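Local coordinates for protein PTS system, IIA component (Enterococcus faecalis, PDB 3BED) that probably relays phosphate as the IIA component of a mannose/sorbose-type sugar phosphotransferase system, at residues I9-G14 and N77-A82; N96-I101 and Q123-T128; A22-Q25 and L31-A34; R90-L95 and E113-L118. One frame throughout, in Å; residues are numbered along the deposited sequence.

Overall arrangement
Contact 1 opens on strand 7-13, at 9-14, and closes 63 residues later on the helix at 77-82. Nested within that long loop, contact 3 ties helix 16-28 to the loop before strand 35-39; it also touches contact 1, where Ala34 packs on Leu10. Further along come contacts 4 and 2, which cross: 90-95 opens contact 4, 96-101 opens contact 2, then 113-118 closes contact 4 and 123-128 closes contact 2. Contact 1 and contact 4 reach the same parallel sheet and meet through Ala79 and Val91. Contact 2 joins the start of helix 97-105 to the link between helix 111-124 and the strand that pairs with the second subunit.

Contact 1 (I9-G14 and N77-A82); sequences ILMSHG and NVAMMA
Next along the strand from Met11, the selenomethionine that meets Val78 and Ala79, the hydroxyl of Ser12 has two partners: OG donates to the carbonyl of His13, with Ser12 OG to His13 O at 2.9 Å, and accepts from the backbone N of Ala17. The donor stands well above the His13 carbonyl plane. That same carbonyl oxygen also takes a bond from Ser23 OG of the second subunit, so the end of the strand is tied to the start of helix 16-28 through Ser12 OG and to the neighbouring subunit through His13 O.

The packing itself is apolar. Met11 sets CG anti to its carbonyl carbon (chi1 -60°) and runs extended at chi2 (-171°), which carries the selenium over the methyl of Ala79, SE to CB 3.9 Å. The bend at chi3 (67°) then turns the terminal methyl to Val78, Met11 CE to Val78 CG1 4.3 Å. A long, flexible side chain suits the strand here because it spans the layer, while alanine keeps the helix surface low: the CA atoms of Met11 and Ala79 are 8.4 Å apart. Val66 of the neighbouring strand touches both residues. Helix 74-82 laid over a parallel sheet in this way is characteristic of a three-layer alpha/beta fold.

Contact 2 (N96-I101 and Q123-T128); sequences NLAMAI and QSAVTT
Asn96 and Val126 present their side chains obliquely to each other, with the amide nitrogen rather than the oxygen of Asn96 facing the valine: ND2 lies 3.7 Å from Val126 CG2. The methyl of Ala125 lies beside this pair, with Asn96 ND2 to Ala125 CB at 3.8 Å. Closer still, Ala98 CB and Ala125 CB meet at 3.5 Å, tighter than usual van der Waals contact. Two alanines suit such an approach, each offering a single methyl where the helix start and the loop after helix 111-124 come together.

Asn96 holds CG between its backbone N and carbonyl carbon (chi1 51°), a rotamer that turns OD1 back to the first turn of helix 97-105. There it caps the helix, Met99 N to Asn96 OD1 3.2 Å with an N-H...O angle of 151°. Asparagine is well suited to this N-cap position because its short side chain can accept a bond from an N-H of the first turn, which has no carbonyl one turn earlier in the helix to pair with. The opposite end of the same amide donates from ND2 to Gly122 O and to Gly94 O of the second subunit. Beyond Val126, Thr127 and Thr128 pair antiparallel with a strand of that subunit. With acceptor and donor ends both engaged, the amide's rotation is fixed, and a single buried polar group links the start of helix 97-105, the last turn of helix 111-124 and the dimer interface among close-packed methyls.

Contact 3 (A22-Q25 and L31-A34); sequences ASTQ and LADA
This contact belongs to the beta-alpha-beta crossover that leads from strand 7-13 through helix 16-28 to the adjacent parallel strand 35-39, at the point where the last turns of the helix meet the loop returning to the sheet. Its focus is Ala32, which receives a polar and two apolar contacts from Thr24 and Gln25.

Gln25 donates from its amide to the loop backbone, NE2 to Ala32 O 2.9 Å, with a nearly straight N-H...O angle of 164°. The oxygen lies practically in the plane of the glutamine amide, 3° out of it, whereas the donor is tilted from the plane of the Ala32 carbonyl by 25°. Gln25 sends CG anti to its carbonyl carbon and runs extended beyond it, a reach that lets the amide arrive at the loop while CG passes beside the alanine methyl, Gln25 CG to Ala32 CB 3.7 Å. Glutamine suits the place because it combines aliphatic length with a donor at its tip.

Thr24 contributes its methyl, CG2 lying 3.8 Å from Ala32 CB. Its hydroxyl turns instead to Thr20 O within the helix. Ala104 of helix 97-105 touches both Thr24 and Ala32, covering this small apolar cluster; the slender alanine lets the loop come near, with Gln25 and Ala32 CA atoms 5.3 Å apart.

Chemically, the loop carbonyl of Ala32 is supplied with a donor by a side chain of the helix, which helps to hold the loop against the helix just before strand 35-39.

Contact 4 (R90-L95 and E113-L118); sequences RVVAGL and ELAAYL
Arg90 meets Ala115 through CB, at 4.4 Å from Ala115 CB, while its flat guanidinium group is engaged elsewhere. NE forms a salt bridge with Asp112 and NH1 bonds to Pro87 O, so the group's rotation is held by partners just outside the two segments and no flat side chain is stacked between them. Arginine thus serves two purposes, with an aliphatic base against the helix and a charged end held by Asp112.

Two residues along, on the same side of the strand, Val92 makes the closer contact. Its CG2 is directed at the alanine, 3.7 Å from Ala115 CB and 3.9 Å from Ala115 CA, so the branch rests against the helix backbone as well as the methyl. With CG1 anti to the backbone N (chi1 180°), CG2 is placed beside that N and against the helix.

Helix 111-124 covers one face of the parallel sheet at its outermost strand within the chain, 89-93, and the CA atoms of Val92 and Ala115 are 6.4 Å apart. Alanine permits so close an approach, and a beta-branched valine suits an extended strand. Strand 89-93 is an edge only within its own chain: Val92 and Ala93 pair antiparallel with a strand of the second subunit, consistent with the exchange of C-terminal strands described for IIA proteins of the mannose family. Thr128 of the second subunit packs on both Val92 and Ala115. From strand 64-68, Leu65 touches Arg90, Val92, Leu114 and Leu118.

Contact 1 (I9-G14 and N77-A82)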
loop_
_atom_site.group_PDB
_atom_site.type_symbol
_atom_site.label_atom_id
_atom_site.label_comp_id
_atom_site.label_asym_id
_atom_site.label_seq_id
_atom_site.Cartn_x
_atom_site.Cartn_y
_atom_site.Cartn_z
ATOM N N ILE A 9 -13.786 -4.182 -3.036
ATOM C CA ILE A 9 -13.138 -4.125 -4.346
ATOM C C ILE A 9 -11.827 -3.391 -4.096
ATOM O O ILE A 9 -11.844 -2.284 -3.556
ATOM C CB ILE A 9 -13.970 -3.353 -5.374
ATOM C CG1 ILE A 9 -15.376 -3.978 -5.532
ATOM C CG2 ILE A 9 -13.192 -3.327 -6.742
ATOM C CD1 ILE A 9 -16.316 -3.219 -6.449
ATOM N N LEU A 10 -10.717 -3.955 -4.533
ATOM C CA LEU A 10 -9.434 -3.194 -4.469
ATOM C C LEU A 10 -9.063 -2.826 -5.881
ATOM O O LEU A 10 -9.128 -3.661 -6.766
ATOM C CB LEU A 10 -8.305 -4.050 -3.835
ATOM C CG LEU A 10 -8.575 -4.780 -2.500
ATOM C CD1 LEU A 10 -7.292 -5.396 -1.994
ATOM C CD2 LEU A 10 -9.161 -3.832 -1.475
HETATM N N MSE A 11 -8.644 -1.576 -6.084
HETATM C CA MSE A 11 -8.370 -1.079 -7.428
HETATM C C MSE A 11 -7.060 -0.370 -7.437
HETATM O O MSE A 11 -6.756 0.423 -6.530
HETATM C CB MSE A 11 -9.438 -0.052 -7.874
HETATM C CG MSE A 11 -10.821 -0.601 -7.910
HETATM SE SE MSE A 11 -12.056 0.685 -8.750
HETATM C CE MSE A 11 -11.443 0.683 -10.493
ATOM N N SER A 12 -6.293 -0.615 -8.506
ATOM C CA SER A 12 -5.015 0.101 -8.601
ATOM C C SER A 12 -4.502 0.244 -10.000
ATOM O O SER A 12 -4.947 -0.482 -10.908
ATOM C CB SER A 12 -3.889 -0.608 -7.803
ATOM O OG SER A 12 -3.477 -1.840 -8.389
ATOM N N HIS A 13 -3.531 1.160 -10.167
ATOM C CA HIS A 13 -2.626 1.054 -11.309
ATOM C C HIS A 13 -1.934 -0.291 -11.211
ATOM O O HIS A 13 -1.472 -0.660 -10.120
ATOM C CB HIS A 13 -1.525 2.121 -11.238
ATOM C CG HIS A 13 -2.037 3.524 -11.287
ATOM N ND1 HIS A 13 -2.676 4.120 -10.214
ATOM C CD2 HIS A 13 -2.028 4.445 -12.284
ATOM C CE1 HIS A 13 -2.993 5.366 -10.534
ATOM N NE2 HIS A 13 -2.615 5.590 -11.784
ATOM N N GLY A 14 -1.843 -1.021 -12.333
ATOM C CA GLY A 14 -1.072 -2.254 -12.365
ATOM C C GLY A 14 -1.654 -3.276 -11.373
ATOM O O GLY A 14 -2.879 -3.317 -11.123
ATOM N N ASN A 77 -10.630 7.772 -9.837
ATOM C CA ASN A 77 -11.663 8.587 -10.506
ATOM C C ASN A 77 -12.822 7.731 -11.037
ATOM O O ASN A 77 -13.986 8.093 -10.971
ATOM C CB ASN A 77 -11.042 9.349 -11.681
ATOM C CG ASN A 77 -9.984 10.356 -11.233
ATOM O OD1 ASN A 77 -9.987 10.820 -10.080
ATOM N ND2 ASN A 77 -9.108 10.738 -12.166
ATOM N N VAL A 78 -12.471 6.579 -11.562
ATOM C CA VAL A 78 -13.472 5.677 -12.125
ATOM C C VAL A 78 -14.413 5.161 -11.015
ATOM O O VAL A 78 -15.614 5.103 -11.216
ATOM C CB VAL A 78 -12.777 4.561 -12.835
ATOM C CG1 VAL A 78 -13.713 3.328 -13.078
ATOM C CG2 VAL A 78 -12.189 5.086 -14.113
ATOM N N ALA A 79 -13.841 4.837 -9.847
ATOM C CA ALA A 79 -14.621 4.413 -8.672
ATOM C C ALA A 79 -15.539 5.555 -8.252
ATOM O O ALA A 79 -16.747 5.345 -8.052
ATOM C CB ALA A 79 -13.691 3.990 -7.508
HETATM N N MSE A 80 -14.987 6.771 -8.142
HETATM C CA MSE A 80 -15.771 7.946 -7.779
HETATM C C MSE A 80 -16.957 8.157 -8.739
HETATM O O MSE A 80 -18.071 8.486 -8.312
HETATM C CB MSE A 80 -14.890 9.193 -7.794
HETATM C CG MSE A 80 -15.619 10.398 -7.272
HETATM SE SE MSE A 80 -14.473 11.957 -7.313
HETATM C CE MSE A 80 -13.910 11.901 -9.216
HETATM N N MSE A 81 -16.698 7.987 -10.044
HETATM C CA MSE A 81 -17.739 8.224 -11.058
HETATM C C MSE A 81 -18.875 7.179 -10.888
HETATM O O MSE A 81 -20.052 7.461 -11.104
HETATM C CB MSE A 81 -17.164 8.119 -12.478
HETATM C CG MSE A 81 -16.321 9.344 -12.887
HETATM SE SE MSE A 81 -15.715 9.152 -14.742
HETATM C CE MSE A 81 -13.834 8.905 -14.348
ATOM N N ALA A 82 -18.515 5.969 -10.490
ATOM C CA ALA A 82 -19.503 4.906 -10.286
ATOM C C ALA A 82 -20.449 5.222 -9.125
ATOM O O ALA A 82 -21.619 4.770 -9.098
ATOM C CB ALA A 82 -18.778 3.554 -10.115
#

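Contact 2 (N96-I101 and Q123-T128)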
loop_
_atom_site.group_PDB
_atom_site.type_symbol
_atom_site.label_atom_id
_atom_site.label_comp_id
_atom_site.label_asym_id
_atom_site.label_seq_id
_atom_site.Cartn_x
_atom_site.Cartn_y
_atom_site.Cartn_z
ATOM N N ASN A 96 -3.324 0.744 1.839
ATOM C CA ASN A 96 -2.146 0.112 2.372
ATOM C C ASN A 96 -2.590 -1.202 3.022
ATOM O O ASN A 96 -3.811 -1.516 3.091
ATOM C CB ASN A 96 -1.345 1.009 3.338
ATOM C CG ASN A 96 -2.212 1.605 4.424
ATOM O OD1 ASN A 96 -3.270 1.037 4.783
ATOM N ND2 ASN A 96 -1.765 2.794 4.965
ATOM N N LEU A 97 -1.610 -2.000 3.407
ATOM C CA LEU A 97 -1.946 -3.360 3.847
ATOM C C LEU A 97 -2.812 -3.345 5.105
ATOM O O LEU A 97 -3.691 -4.204 5.251
ATOM C CB LEU A 97 -0.668 -4.160 4.097
ATOM C CG LEU A 97 -0.883 -5.675 4.343
ATOM C CD1 LEU A 97 -1.714 -6.376 3.248
ATOM C CD2 LEU A 97 0.470 -6.337 4.432
ATOM N N ALA A 98 -2.565 -2.416 6.027
ATOM C CA ALA A 98 -3.363 -2.425 7.225
ATOM C C ALA A 98 -4.838 -2.233 6.878
ATOM O O ALA A 98 -5.724 -2.824 7.522
ATOM C CB ALA A 98 -2.886 -1.317 8.177
HETATM N N MSE A 99 -5.106 -1.372 5.901
HETATM C CA MSE A 99 -6.494 -1.117 5.527
HETATM C C MSE A 99 -7.136 -2.369 4.974
HETATM O O MSE A 99 -8.312 -2.668 5.289
HETATM C CB MSE A 99 -6.580 0.022 4.510
HETATM C CG MSE A 99 -6.330 1.355 5.077
HETATM SE SE MSE A 99 -5.980 2.584 3.575
HETATM C CE MSE A 99 -7.424 1.739 2.432
ATOM N N ALA A 100 -6.388 -3.111 4.159
ATOM C CA ALA A 100 -6.933 -4.313 3.530
ATOM C C ALA A 100 -7.194 -5.400 4.562
ATOM O O ALA A 100 -8.233 -6.085 4.493
ATOM C CB ALA A 100 -5.983 -4.822 2.455
ATOM N N ILE A 101 -6.239 -5.594 5.487
ATOM C CA ILE A 101 -6.448 -6.567 6.591
ATOM C C ILE A 101 -7.674 -6.219 7.425
ATOM O O ILE A 101 -8.516 -7.103 7.705
ATOM C CB ILE A 101 -5.164 -6.636 7.507
ATOM C CG1 ILE A 101 -4.057 -7.333 6.681
ATOM C CG2 ILE A 101 -5.521 -7.175 8.947
ATOM C CD1 ILE A 101 -2.685 -7.037 7.419
ATOM N N GLN A 123 -4.691 5.763 7.971
ATOM C CA GLN A 123 -3.868 6.886 8.435
ATOM C C GLN A 123 -2.992 6.479 9.584
ATOM O O GLN A 123 -1.793 6.787 9.584
ATOM C CB GLN A 123 -4.716 8.115 8.848
ATOM C CG GLN A 123 -5.501 8.651 7.662
ATOM C CD GLN A 123 -6.600 9.611 8.044
ATOM O OE1 GLN A 123 -6.829 9.878 9.227
ATOM N NE2 GLN A 123 -7.282 10.163 7.041
ATOM N N SER A 124 -3.555 5.743 10.537
ATOM C CA SER A 124 -2.785 5.313 11.723
ATOM C C SER A 124 -1.685 4.338 11.377
ATOM O O SER A 124 -0.702 4.167 12.129
ATOM C CB SER A 124 -3.685 4.682 12.788
ATOM O OG SER A 124 -4.576 5.647 13.317
ATOM N N ALA A 125 -1.876 3.657 10.238
ATOM C CA ALA A 125 -0.906 2.660 9.782
ATOM C C ALA A 125 0.428 3.257 9.310
ATOM O O ALA A 125 1.412 2.537 9.107
ATOM C CB ALA A 125 -1.503 1.859 8.633
ATOM N N VAL A 126 0.405 4.535 8.983
ATOM C CA VAL A 126 1.574 5.178 8.386
ATOM C C VAL A 126 2.338 5.857 9.524
ATOM O O VAL A 126 1.874 6.846 10.121
ATOM C CB VAL A 126 1.187 6.223 7.316
ATOM C CG1 VAL A 126 2.433 6.978 6.845
ATOM C CG2 VAL A 126 0.385 5.556 6.117
ATOM N N THR A 127 3.505 5.303 9.856
ATOM C CA THR A 127 4.329 5.851 10.936
ATOM C C THR A 127 5.794 5.589 10.670
ATOM O O THR A 127 6.145 4.663 9.962
ATOM C CB THR A 127 3.981 5.214 12.327
ATOM O OG1 THR A 127 4.566 5.972 13.387
ATOM C CG2 THR A 127 4.537 3.826 12.429
ATOM N N THR A 128 6.644 6.443 11.253
ATOM C CA THR A 128 8.081 6.167 11.270
ATOM C C THR A 128 8.358 5.130 12.370
ATOM O O THR A 128 7.870 5.256 13.487
ATOM C CB THR A 128 8.905 7.465 11.446
ATOM O OG1 THR A 128 8.624 8.337 10.354
ATOM C CG2 THR A 128 10.433 7.180 11.419
#

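Contact 3 (A22-Q25 and L31-A34)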
loop_
_atom_site.group_PDB
_atom_site.type_symbol
_atom_site.label_atom_id
_atom_site.label_comp_id
_atom_site.label_asym_id
_atom_site.label_seq_id
_atom_site.Cartn_x
_atom_site.Cartn_y
_atom_site.Cartn_z
ATOM N N ALA A 22 -3.638 -10.730 -2.151
ATOM C CA ALA A 22 -2.906 -12.005 -1.930
ATOM C C ALA A 22 -2.179 -11.982 -0.599
ATOM O O ALA A 22 -2.277 -12.923 0.176
ATOM C CB ALA A 22 -1.934 -12.262 -3.063
ATOM N N SER A 23 -1.505 -10.884 -0.320
ATOM C CA SER A 23 -0.800 -10.717 0.961
ATOM C C SER A 23 -1.773 -10.735 2.155
ATOM O O SER A 23 -1.500 -11.308 3.211
ATOM C CB SER A 23 0.013 -9.427 0.935
ATOM O OG SER A 23 1.062 -9.529 -0.034
ATOM N N THR A 24 -2.910 -10.055 1.999
ATOM C CA THR A 24 -3.953 -10.046 3.035
ATOM C C THR A 24 -4.420 -11.461 3.329
ATOM O O THR A 24 -4.609 -11.824 4.470
ATOM C CB THR A 24 -5.179 -9.194 2.567
ATOM O OG1 THR A 24 -4.753 -7.847 2.363
ATOM C CG2 THR A 24 -6.289 -9.211 3.598
ATOM N N GLN A 25 -4.648 -12.248 2.272
ATOM C CA GLN A 25 -5.172 -13.595 2.520
ATOM C C GLN A 25 -4.132 -14.427 3.303
ATOM O O GLN A 25 -4.481 -15.263 4.135
ATOM C CB GLN A 25 -5.536 -14.257 1.169
ATOM C CG GLN A 25 -6.836 -13.681 0.587
ATOM C CD GLN A 25 -6.977 -13.944 -0.899
ATOM O OE1 GLN A 25 -6.001 -14.281 -1.580
ATOM N NE2 GLN A 25 -8.196 -13.817 -1.406
ATOM N N LEU A 31 -10.668 -16.362 4.126
ATOM C CA LEU A 31 -11.934 -15.627 4.111
ATOM C C LEU A 31 -11.778 -14.200 3.592
ATOM O O LEU A 31 -12.787 -13.539 3.307
ATOM C CB LEU A 31 -12.692 -15.709 5.472
ATOM C CG LEU A 31 -13.271 -17.112 5.840
ATOM C CD1 LEU A 31 -13.796 -17.163 7.265
ATOM C CD2 LEU A 31 -14.327 -17.668 4.868
ATOM N N ALA A 32 -10.536 -13.714 3.463
ATOM C CA ALA A 32 -10.315 -12.374 2.894
ATOM C C ALA A 32 -10.667 -12.428 1.429
ATOM O O ALA A 32 -10.083 -13.193 0.670
ATOM C CB ALA A 32 -8.867 -11.929 3.090
ATOM N N ASP A 33 -11.669 -11.646 1.040
ATOM C CA ASP A 33 -12.155 -11.690 -0.325
ATOM C C ASP A 33 -12.460 -10.297 -0.848
ATOM O O ASP A 33 -13.029 -9.449 -0.130
ATOM C CB ASP A 33 -13.390 -12.583 -0.444
ATOM C CG ASP A 33 -13.639 -13.024 -1.872
ATOM O OD1 ASP A 33 -12.694 -12.971 -2.718
ATOM O OD2 ASP A 33 -14.795 -13.415 -2.159
ATOM N N ALA A 34 -12.072 -10.068 -2.093
ATOM C CA ALA A 34 -12.351 -8.797 -2.753
ATOM C C ALA A 34 -12.279 -9.020 -4.229
ATOM O O ALA A 34 -11.525 -9.905 -4.702
ATOM C CB ALA A 34 -11.354 -7.691 -2.321
#

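Contact 4 (R90-L95 and E113-L118)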
loop_
_atom_site.group_PDB
_atom_site.type_symbol
_atom_site.label_atom_id
_atom_site.label_comp_id
_atom_site.label_asym_id
_atom_site.label_seq_id
_atom_site.Cartn_x
_atom_site.Cartn_y
_atom_site.Cartn_z
ATOM N N ARG A 90 -19.131 3.140 -1.694
ATOM C CA ARG A 90 -18.240 4.175 -1.177
ATOM C C ARG A 90 -16.811 3.879 -1.646
ATOM O O ARG A 90 -16.514 2.757 -2.075
ATOM C CB ARG A 90 -18.295 4.268 0.358
ATOM C CG ARG A 90 -19.723 4.451 0.954
ATOM C CD ARG A 90 -20.232 5.909 0.808
ATOM N NE ARG A 90 -21.571 6.060 1.380
ATOM C CZ ARG A 90 -22.715 5.641 0.827
ATOM N NH1 ARG A 90 -22.752 5.096 -0.391
ATOM N NH2 ARG A 90 -23.857 5.797 1.519
ATOM N N VAL A 91 -15.947 4.882 -1.508
ATOM C CA VAL A 91 -14.571 4.806 -1.991
ATOM C C VAL A 91 -13.651 5.412 -0.958
ATOM O O VAL A 91 -13.896 6.512 -0.481
ATOM C CB VAL A 91 -14.403 5.599 -3.315
ATOM C CG1 VAL A 91 -12.948 5.528 -3.815
ATOM C CG2 VAL A 91 -15.371 5.065 -4.407
ATOM N N VAL A 92 -12.588 4.673 -0.610
ATOM C CA VAL A 92 -11.494 5.194 0.201
ATOM C C VAL A 92 -10.202 5.054 -0.608
ATOM O O VAL A 92 -9.920 3.981 -1.173
ATOM C CB VAL A 92 -11.365 4.413 1.519
ATOM C CG1 VAL A 92 -10.222 4.949 2.370
ATOM C CG2 VAL A 92 -12.710 4.472 2.297
ATOM N N ALA A 93 -9.428 6.137 -0.641
ATOM C CA ALA A 93 -8.132 6.115 -1.362
ATOM C C ALA A 93 -6.972 5.943 -0.373
ATOM O O ALA A 93 -7.171 6.115 0.837
ATOM C CB ALA A 93 -7.947 7.436 -2.153
ATOM N N GLY A 94 -5.774 5.602 -0.892
ATOM C CA GLY A 94 -4.581 5.478 -0.072
ATOM C C GLY A 94 -4.318 4.049 0.396
ATOM O O GLY A 94 -3.611 3.855 1.377
ATOM N N LEU A 95 -4.839 3.046 -0.332
ATOM C CA LEU A 95 -4.725 1.638 0.089
ATOM C C LEU A 95 -3.358 1.270 0.608
ATOM O O LEU A 95 -2.363 1.449 -0.092
ATOM C CB LEU A 95 -4.985 0.753 -1.143
ATOM C CG LEU A 95 -4.853 -0.768 -1.059
ATOM C CD1 LEU A 95 -5.767 -1.370 -0.003
ATOM C CD2 LEU A 95 -5.113 -1.440 -2.460
ATOM N N GLU A 113 -19.874 3.721 7.949
ATOM C CA GLU A 113 -19.118 3.431 9.163
ATOM C C GLU A 113 -17.831 2.711 8.796
ATOM O O GLU A 113 -16.772 3.015 9.335
ATOM C CB GLU A 113 -19.911 2.551 10.112
ATOM C CG GLU A 113 -19.142 2.251 11.387
ATOM C CD GLU A 113 -20.027 1.687 12.455
ATOM O OE1 GLU A 113 -21.219 2.077 12.465
ATOM O OE2 GLU A 113 -19.543 0.872 13.272
ATOM N N LEU A 114 -17.954 1.775 7.854
ATOM C CA LEU A 114 -16.797 0.996 7.422
ATOM C C LEU A 114 -15.769 1.904 6.721
ATOM O O LEU A 114 -14.583 1.826 7.042
ATOM C CB LEU A 114 -17.233 -0.129 6.504
ATOM C CG LEU A 114 -16.063 -0.961 6.005
ATOM C CD1 LEU A 114 -15.320 -1.628 7.172
ATOM C CD2 LEU A 114 -16.528 -1.955 4.989
ATOM N N ALA A 115 -16.204 2.788 5.811
ATOM C CA ALA A 115 -15.256 3.747 5.211
ATOM C C ALA A 115 -14.542 4.644 6.245
ATOM O O ALA A 115 -13.331 4.899 6.162
ATOM C CB ALA A 115 -15.954 4.587 4.121
ATOM N N ALA A 116 -15.288 5.114 7.241
ATOM C CA ALA A 116 -14.686 5.976 8.234
ATOM C C ALA A 116 -13.638 5.199 9.053
ATOM O O ALA A 116 -12.544 5.697 9.311
ATOM C CB ALA A 116 -15.769 6.595 9.151
ATOM N N TYR A 117 -13.986 3.968 9.439
ATOM C CA TYR A 117 -13.080 3.108 10.190
ATOM C C TYR A 117 -11.780 2.850 9.398
ATOM O O TYR A 117 -10.676 3.000 9.937
ATOM C CB TYR A 117 -13.784 1.780 10.503
ATOM C CG TYR A 117 -12.884 0.790 11.182
ATOM C CD1 TYR A 117 -12.353 1.066 12.458
ATOM C CD2 TYR A 117 -12.536 -0.405 10.543
ATOM C CE1 TYR A 117 -11.519 0.159 13.090
ATOM C CE2 TYR A 117 -11.694 -1.322 11.169
ATOM C CZ TYR A 117 -11.202 -1.031 12.448
ATOM O OH TYR A 117 -10.345 -1.943 13.049
ATOM N N LEU A 118 -11.917 2.497 8.115
ATOM C CA LEU A 118 -10.739 2.137 7.315
ATOM C C LEU A 118 -9.897 3.348 6.975
ATOM O O LEU A 118 -8.692 3.242 6.789
ATOM C CB LEU A 118 -11.165 1.428 6.026
ATOM C CG LEU A 118 -11.823 0.052 6.263
ATOM C CD1 LEU A 118 -12.215 -0.484 4.933
ATOM C CD2 LEU A 118 -10.979 -0.956 7.021
#